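Local atomic coordinates of delta-aminolevulinic acid dehydratase (Toxoplasma gondii ME49, PDB entry 3OBK), a protein that catalyses the condensation of two molecules of 5-aminolevulinate to porphobilinogen, the pyrrole building block of haem and other tetrapyrroles. Residues 47-52 and 330-335; 168-173 and 195-200; 268-273 and 319-324. All coordinates share one frame; numbering follows the deposited sequence.

Porphobilinogen synthase is a worked example of how one TIM barrel is held together at different levels. Interaction 1 (47-52 with 330-335) closes the barrel between strands far apart in sequence and touches the bound porphobilinogen directly through Tyr332. Interaction 3 (268-273 with 319-324) lies about 16 Å from it, centre to centre, and joins the loop after strand 263-267 to helix 310-324, which leads into strand 328-331 of interaction 1. Interaction 2 (168-173 with 195-200) pairs two helices of the outer layer; its centre is about 31 Å from that of interaction 3, across the middle of the chain. In interaction 2 the side chain of Ala169 is about 13 Å from the bound PBG.

Interaction 1 of 3, residues 47-52 and 330-335; sequences IYPLFV and ATYYAK. With PBG (3-[5-(aminomethyl)-4-(carboxymethyl)-1H-pyrrol-3-yl]propanoic acid), chain L.
Tyr48 meets Lys335 with its CG anti to the backbone N (chi1 -172°), whereas in Tyr332 CG is anti to the carbonyl carbon (chi1 -58°), and the ring beyond it crosses Pro49 at about a right angle. Both belong to the seam that closes a TIM barrel, where strand 46-53 runs parallel to strand 328-331, almost at the other end of the chain. The seam is tied by Thr331 N, which donates a nearly straight bond of 2.9 Å to Ile47 O. Thr331 opens a type I turn, with Ala334 N bonded to Thr331 O, and its OG1 accepts from Tyr333 N in an ST turn, just before helix 334-346.

The Tyr48 ring is sandwiched: CB of Lys335 lies over one face, 4.0 Å from the centroid, and Leu50 CD2 over the opposite one, both offset toward the rim. The hydroxyl of Tyr48 and NZ of Lys335 share Glu78 of helix 72-84 as a partner. On the ligand side, Pro49 CG lies over a face of the Tyr332 ring while Pro49 CB approaches Tyr332 CE1 to 3.5 Å. The plane of the Phe51 ring is nearly parallel to that of Tyr332 (10°), but the rings are slid apart and barely overlap. Tyr332 OH donates to O3A of the porphobilinogen propionate at 2.6 Å and is also hydrogen-bonded to Tyr290 OH; O3A lies at the Tyr332 ring edge, in its plane.

Interaction 2 of 3, residues 168-173 and 195-200; sequences QAITLA and ESLDME
Glu200 N is held by two carbonyls of its own helix, donating to Ser196 O at 3.1 Å and weakly to Leu197 O, also at 3.1 Å, while the side chain of Glu200 sets CG against Ile170 CD1 of the facing helix at 3.6 Å. The two side chains cross at about a right angle. In Ile170, CG1 is anti to the carbonyl carbon and CD1 continues anti to CA (chi2 162°), which also brings CD1 to 3.9 Å from Ser196 CB.

In the TIM barrel these are neighbouring helices of the outer layer: helix 158-175 leads to strand 179-182, and helix 189-199 follows it before strand 206-213. The short segments run in broadly the same direction, with axes 9.5 Å apart and a crossing angle of -45°. No hydrogen bond links them; the contact is made mainly by aliphatic carbons.

Ala169 O, which accepts the helical bond from Ala173 N at 3.0 Å, also lies against Leu197 CD2, at 3.8 Å. The same methyl, Leu197 CD2, touches Ala173 CB, likewise at 3.8 Å. A single branch of one leucine thus spans two alanines a turn apart, whose small side chains allow it to come close to the helix backbone.

The Glu200 chain bends at chi2, between the CG that meets Ile170 and the carboxylate. OE1 forms a salt bridge with Arg174, one residue beyond Ala173, and OE2 a weak hydrogen bond with Asn11 of a neighbouring subunit.

Interaction 3 of 3, residues 268-273 and 319-324; sequences PGLPYL and KSFRRA
Phe321 supplies the aromatic element of this contact and meets the loop by edge and by face. Its edge is turned to Gly269, whose CA lies in the plane of the ring, 3.4 Å from Phe321 CE1. With no side chain on the glycine, the ring rim can rest directly on the backbone, and Phe321 CZ comes to 3.7 Å from Leu270 N. Leu270 CD2 sits over one face, offset toward the rim, 4.2 Å from Phe321 CE2, the two side chains crossing at about a right angle.

The second element is Leu273, a knob in a hole formed by Ser320, Phe321, Arg323 and Ala324 of the helix. CG of Leu273 is anti to the carbonyl carbon (chi1 -63°), and CD2 beyond it lies 3.7 Å from Phe321 CD1 and 3.9 Å from Ala324 CB. The other methyl, CD1, faces the edge of the Arg323 guanidinium.

Polar bonds surround the contact but do not cross it. Tyr272 N donates to Gly269 O at 2.7 Å, bracing the tight loop that joins barrel strand 263-267 to helix 273-282. The backbone N atoms of Gly269 and Leu270 are both bound by the carboxylate of Glu295, and Arg323 forms a salt bridge with Asp274 of a neighbouring subunit.

Joining the loop and the start of helix 273-282 to helix 310-324 mainly by apolar contacts, with no hydrogen bond across, the buried contact probably depends on fit of shape, while Arg323 directs its polar end mainly to the neighbouring subunit.

Interaction 1 of 3, residues 47-52 and 330-335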
loop_
_atom_site.group_PDB
_atom_site.type_symbol
_atom_site.label_atom_id
_atom_site.label_comp_id
_atom_site.label_asym_id
_atom_site.label_seq_id
_atom_site.Cartn_x
_atom_site.Cartn_y
_atom_site.Cartn_z
ATOM N N ILE A 47 1.650 29.210 16.909
ATOM C CA ILE A 47 1.632 30.463 16.191
ATOM C C ILE A 47 0.541 31.335 16.819
ATOM O O ILE A 47 -0.605 30.891 16.986
ATOM C CB ILE A 47 1.302 30.238 14.696
ATOM C CG1 ILE A 47 2.258 29.227 14.060
ATOM C CG2 ILE A 47 1.405 31.488 13.958
ATOM C CD1 ILE A 47 1.875 28.809 12.681
ATOM N N TYR A 48 0.876 32.577 17.149
ATOM C CA TYR A 48 -0.055 33.456 17.841
ATOM C C TYR A 48 -0.583 34.515 16.878
ATOM O O TYR A 48 0.190 35.333 16.367
ATOM C CB TYR A 48 0.678 34.123 19.019
ATOM C CG TYR A 48 -0.163 34.936 19.987
ATOM C CD1 TYR A 48 -1.495 34.641 20.201
ATOM C CD2 TYR A 48 0.402 35.967 20.733
ATOM C CE1 TYR A 48 -2.257 35.359 21.101
ATOM C CE2 TYR A 48 -0.358 36.696 21.667
ATOM C CZ TYR A 48 -1.696 36.375 21.833
ATOM O OH TYR A 48 -2.517 37.055 22.688
ATOM N N PRO A 49 -1.895 34.511 16.613
ATOM C CA PRO A 49 -2.405 35.476 15.656
ATOM C C PRO A 49 -2.979 36.730 16.313
ATOM O O PRO A 49 -3.783 36.620 17.237
ATOM C CB PRO A 49 -3.507 34.692 14.905
ATOM C CG PRO A 49 -3.573 33.334 15.528
ATOM C CD PRO A 49 -2.911 33.492 16.886
ATOM N N LEU A 50 -2.555 37.895 15.822
ATOM C CA LEU A 50 -2.929 39.172 16.423
ATOM C C LEU A 50 -3.518 40.143 15.406
ATOM O O LEU A 50 -3.303 40.020 14.190
ATOM C CB LEU A 50 -1.726 39.830 17.088
ATOM C CG LEU A 50 -1.051 39.012 18.199
ATOM C CD1 LEU A 50 0.316 39.562 18.504
ATOM C CD2 LEU A 50 -1.965 38.967 19.450
ATOM N N PHE A 51 -4.278 41.091 15.948
ATOM C CA PHE A 51 -4.954 42.099 15.176
ATOM C C PHE A 51 -4.418 43.442 15.563
ATOM O O PHE A 51 -4.322 43.753 16.766
ATOM C CB PHE A 51 -6.441 42.085 15.498
ATOM C CG PHE A 51 -7.099 40.798 15.189
ATOM C CD1 PHE A 51 -7.475 40.496 13.888
ATOM C CD2 PHE A 51 -7.313 39.864 16.183
ATOM C CE1 PHE A 51 -8.077 39.279 13.606
ATOM C CE2 PHE A 51 -7.912 38.664 15.899
ATOM C CZ PHE A 51 -8.291 38.365 14.619
ATOM N N VAL A 52 -4.097 44.239 14.544
ATOM C CA VAL A 52 -3.644 45.605 14.742
ATOM C C VAL A 52 -4.506 46.595 13.967
ATOM O O VAL A 52 -4.920 46.324 12.847
ATOM C CB VAL A 52 -2.177 45.793 14.321
ATOM C CG1 VAL A 52 -1.961 45.366 12.895
ATOM C CG2 VAL A 52 -1.740 47.264 14.538
ATOM N N ALA A 330 -1.819 27.391 14.657
ATOM C CA ALA A 330 -2.114 28.810 14.842
ATOM C C ALA A 330 -3.288 28.884 15.823
ATOM O O ALA A 330 -4.336 28.294 15.569
ATOM C CB ALA A 330 -2.455 29.477 13.520
ATOM N N THR A 331 -3.133 29.563 16.955
ATOM C CA THR A 331 -4.238 29.592 17.918
ATOM C C THR A 331 -4.241 30.847 18.742
ATOM O O THR A 331 -3.200 31.259 19.191
ATOM C CB THR A 331 -4.235 28.341 18.860
ATOM O OG1 THR A 331 -5.232 28.491 19.881
ATOM C CG2 THR A 331 -2.875 28.139 19.489
ATOM N N TYR A 332 -5.424 31.433 18.963
ATOM C CA TYR A 332 -5.552 32.643 19.782
ATOM C C TYR A 332 -5.250 32.331 21.255
ATOM O O TYR A 332 -5.007 33.250 22.047
ATOM C CB TYR A 332 -6.928 33.304 19.578
ATOM C CG TYR A 332 -7.164 33.660 18.131
ATOM C CD1 TYR A 332 -6.570 34.765 17.565
ATOM C CD2 TYR A 332 -7.933 32.844 17.314
ATOM C CE1 TYR A 332 -6.764 35.073 16.255
ATOM C CE2 TYR A 332 -8.141 33.134 15.994
ATOM C CZ TYR A 332 -7.549 34.257 15.448
ATOM O OH TYR A 332 -7.739 34.551 14.104
ATOM N N TYR A 333 -5.208 31.049 21.616
ATOM C CA TYR A 333 -4.735 30.631 22.959
ATOM C C TYR A 333 -3.212 30.420 23.074
ATOM O O TYR A 333 -2.737 29.919 24.079
ATOM C CB TYR A 333 -5.423 29.322 23.382
ATOM C CG TYR A 333 -6.746 29.504 24.050
ATOM C CD1 TYR A 333 -6.841 30.037 25.330
ATOM C CD2 TYR A 333 -7.904 29.116 23.430
ATOM C CE1 TYR A 333 -8.083 30.185 25.951
ATOM C CE2 TYR A 333 -9.150 29.273 24.041
ATOM C CZ TYR A 333 -9.236 29.795 25.288
ATOM O OH TYR A 333 -10.488 29.923 25.854
ATOM N N ALA A 334 -2.442 30.813 22.066
ATOM C CA ALA A 334 -1.018 30.476 22.033
ATOM C C ALA A 334 -0.308 31.059 23.226
ATOM O O ALA A 334 0.373 30.347 23.952
ATOM C CB ALA A 334 -0.387 30.962 20.774
ATOM N N LYS A 335 -0.500 32.352 23.464
ATOM C CA LYS A 335 0.161 32.978 24.605
ATOM C C LYS A 335 -0.282 32.322 25.897
ATOM O O LYS A 335 0.519 32.045 26.794
ATOM C CB LYS A 335 -0.118 34.474 24.657
ATOM C CG LYS A 335 0.596 35.178 25.813
ATOM C CD LYS A 335 0.241 36.651 25.926
ATOM C CE LYS A 335 -1.055 36.920 26.733
ATOM N NZ LYS A 335 -1.559 38.338 26.633
HETATM C CHA PBG L . -9.015 36.061 5.215
HETATM C C1A PBG L . -8.922 35.314 6.504
HETATM C C2A PBG L . -9.985 34.804 7.243
HETATM C C3A PBG L . -9.422 34.193 8.349
HETATM C C4A PBG L . -8.049 34.270 8.206
HETATM N NA PBG L . -7.770 34.975 7.101
HETATM C C5A PBG L . -11.466 35.011 7.031
HETATM C C6A PBG L . -12.067 34.365 5.859
HETATM O O1A PBG L . -11.280 34.011 4.941
HETATM O O2A PBG L . -13.311 34.267 5.766
HETATM C C7A PBG L . -10.176 33.578 9.463
HETATM C C8A PBG L . -9.409 33.246 10.689
HETATM C C9A PBG L . -10.163 32.922 11.910
HETATM O O3A PBG L . -9.584 33.059 12.984
HETATM O O4A PBG L . -11.398 32.799 11.943
HETATM N N1 PBG L . -8.471 35.456 4.043
#

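Interaction 2 of 3, residues 168-173 and 195-200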
loop_
_atom_site.group_PDB
_atom_site.type_symbol
_atom_site.label_atom_id
_atom_site.label_comp_id
_atom_site.label_asym_id
_atom_site.label_seq_id
_atom_site.Cartn_x
_atom_site.Cartn_y
_atom_site.Cartn_z
ATOM N N GLN A 168 0.723 42.308 -3.266
ATOM C CA GLN A 168 0.629 42.239 -1.822
ATOM C C GLN A 168 1.748 41.444 -1.213
ATOM O O GLN A 168 2.369 41.909 -0.246
ATOM C CB GLN A 168 -0.690 41.632 -1.349
ATOM C CG GLN A 168 -0.869 41.710 0.175
ATOM C CD GLN A 168 -2.148 41.089 0.650
ATOM O OE1 GLN A 168 -2.770 40.314 -0.069
ATOM N NE2 GLN A 168 -2.558 41.431 1.859
ATOM N N ALA A 169 1.999 40.254 -1.744
ATOM C CA ALA A 169 3.087 39.420 -1.191
ATOM C C ALA A 169 4.460 40.099 -1.302
ATOM O O ALA A 169 5.273 39.952 -0.401
ATOM C CB ALA A 169 3.127 37.980 -1.826
ATOM N N ILE A 170 4.715 40.829 -2.389
ATOM C CA ILE A 170 6.001 41.510 -2.546
ATOM C C ILE A 170 6.143 42.642 -1.479
ATOM O O ILE A 170 7.138 42.711 -0.770
ATOM C CB ILE A 170 6.225 42.024 -4.014
ATOM C CG1 ILE A 170 6.634 40.854 -4.939
ATOM C CG2 ILE A 170 7.309 43.078 -4.069
ATOM C CD1 ILE A 170 6.470 41.107 -6.443
ATOM N N THR A 171 5.124 43.470 -1.332
ATOM C CA THR A 171 5.127 44.510 -0.333
ATOM C C THR A 171 5.422 44.004 1.079
ATOM O O THR A 171 6.196 44.623 1.819
ATOM C CB THR A 171 3.774 45.256 -0.316
ATOM O OG1 THR A 171 3.488 45.760 -1.628
ATOM C CG2 THR A 171 3.837 46.412 0.621
ATOM N N LEU A 172 4.808 42.889 1.459
ATOM C CA LEU A 172 4.978 42.311 2.801
ATOM C C LEU A 172 6.359 41.686 2.994
ATOM O O LEU A 172 7.014 41.883 4.026
ATOM C CB LEU A 172 3.905 41.264 3.021
ATOM C CG LEU A 172 2.459 41.778 3.077
ATOM C CD1 LEU A 172 1.546 40.580 3.277
ATOM C CD2 LEU A 172 2.245 42.821 4.180
ATOM N N ALA A 173 6.804 40.955 1.975
ATOM C CA ALA A 173 8.151 40.426 1.937
ATOM C C ALA A 173 9.137 41.580 2.087
ATOM O O ALA A 173 10.027 41.545 2.954
ATOM C CB ALA A 173 8.402 39.691 0.637
ATOM N N GLU A 195 7.004 32.976 -7.914
ATOM C CA GLU A 195 7.855 33.415 -9.007
ATOM C C GLU A 195 8.080 34.894 -8.909
ATOM O O GLU A 195 9.187 35.350 -9.166
ATOM C CB GLU A 195 7.227 33.094 -10.361
ATOM C CG GLU A 195 8.204 33.148 -11.514
ATOM C CD GLU A 195 7.567 32.833 -12.886
ATOM O OE1 GLU A 195 7.272 31.642 -13.143
ATOM O OE2 GLU A 195 7.416 33.774 -13.711
ATOM N N SER A 196 7.024 35.620 -8.547
ATOM C CA SER A 196 7.083 37.047 -8.279
ATOM C C SER A 196 8.087 37.352 -7.184
ATOM O O SER A 196 8.949 38.231 -7.347
ATOM C CB SER A 196 5.706 37.568 -7.846
ATOM O OG SER A 196 4.730 37.323 -8.846
ATOM N N LEU A 197 7.969 36.633 -6.075
ATOM C CA LEU A 197 8.910 36.777 -4.991
ATOM C C LEU A 197 10.341 36.572 -5.487
ATOM O O LEU A 197 11.227 37.355 -5.187
ATOM C CB LEU A 197 8.593 35.798 -3.854
ATOM C CG LEU A 197 7.351 36.135 -3.023
ATOM C CD1 LEU A 197 7.048 35.044 -2.018
ATOM C CD2 LEU A 197 7.500 37.455 -2.296
ATOM N N ASP A 198 10.553 35.526 -6.266
ATOM C CA ASP A 198 11.890 35.130 -6.655
ATOM C C ASP A 198 12.481 36.104 -7.657
ATOM O O ASP A 198 13.653 36.427 -7.600
ATOM C CB ASP A 198 11.859 33.722 -7.225
ATOM C CG ASP A 198 11.496 32.682 -6.189
ATOM O OD1 ASP A 198 11.234 33.017 -5.005
ATOM O OD2 ASP A 198 11.492 31.507 -6.559
ATOM N N MET A 199 11.658 36.595 -8.565
ATOM C CA MET A 199 12.118 37.613 -9.488
ATOM C C MET A 199 12.461 38.909 -8.767
ATOM O O MET A 199 13.279 39.676 -9.264
ATOM C CB MET A 199 11.079 37.896 -10.560
ATOM C CG MET A 199 10.999 36.844 -11.633
ATOM S SD MET A 199 9.707 37.234 -12.840
ATOM C CE MET A 199 8.298 37.634 -11.804
ATOM N N GLU A 200 11.853 39.171 -7.609
ATOM C CA GLU A 200 12.191 40.408 -6.897
ATOM C C GLU A 200 13.343 40.238 -5.932
ATOM O O GLU A 200 13.720 41.206 -5.279
ATOM C CB GLU A 200 10.988 41.055 -6.199
ATOM C CG GLU A 200 9.949 41.653 -7.168
ATOM C CD GLU A 200 10.419 42.883 -7.973
ATOM O OE1 GLU A 200 11.539 43.413 -7.731
ATOM O OE2 GLU A 200 9.638 43.323 -8.866
#

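Interaction 3 of 3, residues 268-273 and 319-324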
loop_
_atom_site.group_PDB
_atom_site.type_symbol
_atom_site.label_atom_id
_atom_site.label_comp_id
_atom_site.label_asym_id
_atom_site.label_seq_id
_atom_site.Cartn_x
_atom_site.Cartn_y
_atom_site.Cartn_z
ATOM N N PRO A 268 -10.681 25.352 8.818
ATOM C CA PRO A 268 -10.522 25.427 10.275
ATOM C C PRO A 268 -9.860 24.218 10.930
ATOM O O PRO A 268 -9.271 23.406 10.255
ATOM C CB PRO A 268 -11.960 25.611 10.776
ATOM C CG PRO A 268 -12.698 26.182 9.586
ATOM C CD PRO A 268 -12.073 25.561 8.403
ATOM N N GLY A 269 -9.960 24.126 12.253
ATOM C CA GLY A 269 -9.084 23.257 13.038
ATOM C C GLY A 269 -9.683 21.941 13.475
ATOM O O GLY A 269 -9.667 20.976 12.729
ATOM N N LEU A 270 -10.224 21.912 14.684
ATOM C CA LEU A 270 -10.758 20.689 15.260
ATOM C C LEU A 270 -11.761 19.997 14.343
ATOM O O LEU A 270 -11.700 18.787 14.164
ATOM C CB LEU A 270 -11.404 20.955 16.627
ATOM C CG LEU A 270 -10.437 21.198 17.767
ATOM C CD1 LEU A 270 -11.225 21.336 19.064
ATOM C CD2 LEU A 270 -9.402 20.081 17.860
ATOM N N PRO A 271 -12.683 20.749 13.748
ATOM C CA PRO A 271 -13.580 20.029 12.857
ATOM C C PRO A 271 -12.962 19.541 11.555
ATOM O O PRO A 271 -13.693 19.047 10.731
ATOM C CB PRO A 271 -14.696 21.042 12.556
ATOM C CG PRO A 271 -14.486 22.184 13.478
ATOM C CD PRO A 271 -13.046 22.164 13.883
ATOM N N TYR A 272 -11.660 19.685 11.346
ATOM C CA TYR A 272 -11.035 19.206 10.096
ATOM C C TYR A 272 -9.815 18.302 10.336
ATOM O O TYR A 272 -8.963 18.118 9.457
ATOM C CB TYR A 272 -10.749 20.409 9.189
ATOM C CG TYR A 272 -12.044 21.057 8.751
ATOM C CD1 TYR A 272 -12.726 20.601 7.632
ATOM C CD2 TYR A 272 -12.638 22.072 9.513
ATOM C CE1 TYR A 272 -13.942 21.169 7.235
ATOM C CE2 TYR A 272 -13.875 22.645 9.136
ATOM C CZ TYR A 272 -14.524 22.174 8.000
ATOM O OH TYR A 272 -15.742 22.696 7.624
ATOM N N LEU A 273 -9.755 17.701 11.531
ATOM C CA LEU A 273 -8.601 16.884 11.917
ATOM C C LEU A 273 -8.461 15.706 10.978
ATOM O O LEU A 273 -7.368 15.256 10.722
ATOM C CB LEU A 273 -8.664 16.439 13.385
ATOM C CG LEU A 273 -8.626 17.504 14.534
ATOM C CD1 LEU A 273 -8.659 16.853 15.925
ATOM C CD2 LEU A 273 -7.435 18.454 14.387
ATOM N N LYS A 319 -2.992 19.228 22.169
ATOM C CA LYS A 319 -2.499 17.872 22.026
ATOM C C LYS A 319 -3.195 17.161 20.877
ATOM O O LYS A 319 -2.546 16.453 20.119
ATOM C CB LYS A 319 -2.680 17.070 23.322
ATOM C CG LYS A 319 -2.065 15.705 23.337
ATOM C CD LYS A 319 -0.573 15.732 23.067
ATOM C CE LYS A 319 0.229 16.373 24.164
ATOM N NZ LYS A 319 0.239 15.565 25.448
ATOM N N SER A 320 -4.499 17.370 20.736
ATOM C CA SER A 320 -5.241 16.782 19.619
ATOM C C SER A 320 -4.770 17.240 18.216
ATOM O O SER A 320 -4.616 16.424 17.349
ATOM C CB SER A 320 -6.749 17.006 19.803
ATOM O OG SER A 320 -7.232 16.183 20.875
ATOM N N PHE A 321 -4.508 18.523 18.012
ATOM C CA PHE A 321 -3.969 19.009 16.722
ATOM C C PHE A 321 -2.649 18.339 16.361
ATOM O O PHE A 321 -2.324 18.063 15.191
ATOM C CB PHE A 321 -3.664 20.496 16.795
ATOM C CG PHE A 321 -4.821 21.343 16.530
ATOM C CD1 PHE A 321 -5.377 21.390 15.258
ATOM C CD2 PHE A 321 -5.365 22.126 17.532
ATOM C CE1 PHE A 321 -6.477 22.183 15.024
ATOM C CE2 PHE A 321 -6.431 22.921 17.280
ATOM C CZ PHE A 321 -6.993 22.947 16.052
ATOM N N ARG A 322 -1.886 18.100 17.405
ATOM C CA ARG A 322 -0.579 17.570 17.274
ATOM C C ARG A 322 -0.648 16.072 16.944
ATOM O O ARG A 322 0.005 15.631 16.017
ATOM C CB ARG A 322 0.141 17.884 18.567
ATOM C CG ARG A 322 1.588 17.939 18.443
ATOM C CD ARG A 322 2.259 19.323 18.289
ATOM N NE ARG A 322 3.664 18.906 18.424
ATOM C CZ ARG A 322 4.589 18.830 17.476
ATOM N NH1 ARG A 322 5.778 18.324 17.765
ATOM N NH2 ARG A 322 4.395 19.316 16.281
ATOM N N ARG A 323 -1.471 15.309 17.656
ATOM C CA ARG A 323 -1.670 13.893 17.358
ATOM C C ARG A 323 -2.191 13.693 15.912
ATOM O O ARG A 323 -1.714 12.834 15.183
ATOM C CB ARG A 323 -2.656 13.287 18.338
ATOM C CG ARG A 323 -2.980 11.810 18.108
ATOM C CD ARG A 323 -4.324 11.356 18.734
ATOM N NE ARG A 323 -5.387 12.207 18.240
ATOM C CZ ARG A 323 -6.156 13.037 18.947
ATOM N NH1 ARG A 323 -6.105 13.104 20.269
ATOM N NH2 ARG A 323 -7.033 13.789 18.300
ATOM N N ALA A 324 -3.151 14.533 15.523
ATOM C CA ALA A 324 -3.745 14.553 14.206
ATOM C C ALA A 324 -2.754 14.872 13.081
ATOM O O ALA A 324 -3.017 14.552 11.937
ATOM C CB ALA A 324 -4.873 15.536 14.195
#